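Local coordinates for GrpB family protein (Enterococcus faecalis, PDB 2NRK), which is of unknown function but belongs to the GrpB (UPF0157) family of conserved, glutamate-rich proteins, at the interface of chains A and B. Residues are numbered along the deposited sequence; one frame, centred on the assembly and turned at random. Chains: chain A/B, Hypothetical protein GrpB.

The interface of chains A and B. Residues chain A 111, 114-115, 171-172; chain B 111, 114-115, 171-172.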
# COMPACT_ATOMS: atom_id res chain seq x y z
N THR A 111 2.28 2.62 5.46
CA THR A 111 1.44 2.18 4.33
C THR A 111 -0.05 2.35 4.62
O THR A 111 -0.82 2.61 3.70
CB THR A 111 1.73 0.75 3.93
OG1 THR A 111 1.40 -0.15 5.00
CG2 THR A 111 3.24 0.61 3.58
N ILE A 114 -0.90 6.09 4.03
CA ILE A 114 -0.69 6.46 2.62
C ILE A 114 -1.75 5.85 1.72
O ILE A 114 -2.37 6.54 0.91
CB ILE A 114 0.74 6.07 2.15
CG1 ILE A 114 1.78 6.88 2.97
CG2 ILE A 114 0.89 6.31 0.62
CD1 ILE A 114 3.24 6.33 2.85
N LEU A 115 -1.98 4.55 1.87
CA LEU A 115 -3.05 3.90 1.07
C LEU A 115 -4.45 4.35 1.42
O LEU A 115 -5.30 4.39 0.54
CB LEU A 115 -2.96 2.36 1.09
CG LEU A 115 -1.76 1.80 0.33
CD1 LEU A 115 -1.91 0.29 0.24
CD2 LEU A 115 -1.61 2.36 -1.13
N TYR A 171 -8.54 -1.35 -4.36
CA TYR A 171 -7.14 -0.99 -4.65
C TYR A 171 -6.34 -2.22 -5.14
O TYR A 171 -5.48 -2.10 -5.99
CB TYR A 171 -6.46 -0.40 -3.40
CG TYR A 171 -5.07 0.11 -3.68
CD1 TYR A 171 -4.85 1.38 -4.26
CD2 TYR A 171 -3.94 -0.69 -3.40
CE1 TYR A 171 -3.53 1.82 -4.53
CE2 TYR A 171 -2.63 -0.25 -3.66
CZ TYR A 171 -2.43 1.00 -4.23
OH TYR A 171 -1.11 1.37 -4.50
N TRP A 172 -6.63 -3.41 -4.57
CA TRP A 172 -5.85 -4.63 -4.86
C TRP A 172 -6.32 -5.39 -6.09
O TRP A 172 -5.63 -6.28 -6.58
CB TRP A 172 -5.91 -5.60 -3.66
CG TRP A 172 -5.46 -4.97 -2.42
CD1 TRP A 172 -6.19 -4.79 -1.28
CD2 TRP A 172 -4.17 -4.39 -2.17
NE1 TRP A 172 -5.44 -4.17 -0.34
CE2 TRP A 172 -4.19 -3.88 -0.85
CE3 TRP A 172 -2.99 -4.23 -2.94
CZ2 TRP A 172 -3.10 -3.22 -0.27
CZ3 TRP A 172 -1.89 -3.57 -2.35
CH2 TRP A 172 -1.94 -3.09 -1.03
N THR B 111 -2.08 -3.61 4.95
CA THR B 111 -1.28 -2.97 3.89
C THR B 111 0.22 -3.18 4.09
O THR B 111 0.95 -3.26 3.10
CB THR B 111 -1.58 -1.49 3.78
OG1 THR B 111 -1.20 -0.80 4.99
CG2 THR B 111 -3.10 -1.29 3.52
N ILE B 114 1.03 -6.74 2.76
CA ILE B 114 0.76 -6.84 1.32
C ILE B 114 1.80 -6.07 0.51
O ILE B 114 2.38 -6.59 -0.44
CB ILE B 114 -0.68 -6.37 0.98
CG1 ILE B 114 -1.70 -7.32 1.67
CG2 ILE B 114 -0.89 -6.32 -0.55
CD1 ILE B 114 -3.15 -6.77 1.72
N LEU B 115 2.03 -4.81 0.89
CA LEU B 115 3.08 -4.02 0.19
C LEU B 115 4.48 -4.52 0.40
O LEU B 115 5.30 -4.40 -0.51
CB LEU B 115 2.99 -2.51 0.51
CG LEU B 115 1.76 -1.83 -0.09
CD1 LEU B 115 1.91 -0.32 0.11
CD2 LEU B 115 1.56 -2.09 -1.61
N TYR B 171 8.37 2.19 -4.35
CA TYR B 171 6.96 1.88 -4.64
C TYR B 171 6.15 3.18 -4.86
O TYR B 171 5.25 3.22 -5.69
CB TYR B 171 6.33 1.06 -3.50
CG TYR B 171 4.92 0.61 -3.82
CD1 TYR B 171 4.68 -0.53 -4.63
CD2 TYR B 171 3.81 1.34 -3.35
CE1 TYR B 171 3.35 -0.91 -4.93
CE2 TYR B 171 2.49 0.95 -3.64
CZ TYR B 171 2.26 -0.17 -4.43
OH TYR B 171 0.94 -0.49 -4.71
N TRP B 172 6.47 4.24 -4.09
CA TRP B 172 5.67 5.49 -4.11
C TRP B 172 6.11 6.47 -5.20
O TRP B 172 5.40 7.43 -5.48
CB TRP B 172 5.79 6.21 -2.75
CG TRP B 172 5.38 5.36 -1.64
CD1 TRP B 172 6.16 4.97 -0.58
CD2 TRP B 172 4.10 4.73 -1.46
NE1 TRP B 172 5.44 4.17 0.25
CE2 TRP B 172 4.17 3.99 -0.26
CE3 TRP B 172 2.90 4.72 -2.19
CZ2 TRP B 172 3.10 3.23 0.23
CZ3 TRP B 172 1.81 3.96 -1.70
CH2 TRP B 172 1.91 3.23 -0.50
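A:Thr111 meets B:Thr111 and A:Tyr171 meets B:Tyr171 across the two-fold axis of this GrpB-family pair. The patch joins the start of helix 111-126 and the end of helix 157-171 to their copies in the other chain. A:Trp172, just after helix 157-171, packs on helix 111-126 of chain B, and B:Trp172 likewise on chain A. This dimer may or may not be the biological form.

Hydrogen bonds cross the axis at opposite ends of the patch. The hydroxyls A:Thr111 OG1 and B:Thr111 OG1 are 2.7 Å apart. Each OG1 sits between its own backbone N and carbonyl carbon (chi1 64°), and the two side chains run antiparallel, side by side. The tyrosines instead reach tip to tip, with the phenol oxygens A:Tyr171 OH and B:Tyr171 OH 2.8 Å apart. Either hydroxyl may be the donor in each pair.

Between these polar pairs the contact is apolar. The methyl B:Ile114 CG2 lies over the six-membered ring of A:Trp172, 3.5 Å from its centroid, in a CH-pi contact. With CG1 beside the backbone N (chi1 -64°), CG2 is anti to that N and is turned to the ring. The edge of the A:Tyr171 ring, at CD2, rests on the opposite face of the A:Trp172 indole, 3.6 Å above its plane and towards the rim. The indole is clamped between its own chain's tyrosine and the partner's methyl, which should limit its tilt. B:Leu115 CD2 touches its edge in plane, 3.7 Å from A:Trp172 CH2. The twin contacts repeat all this on B:Trp172.

At the centre the leucines meet end to end, with A:Leu115 CD1 and B:Leu115 CD1 3.9 Å apart. The same A:Leu115 CD1 also packs 3.8 Å from the methyl B:Thr111 CG2.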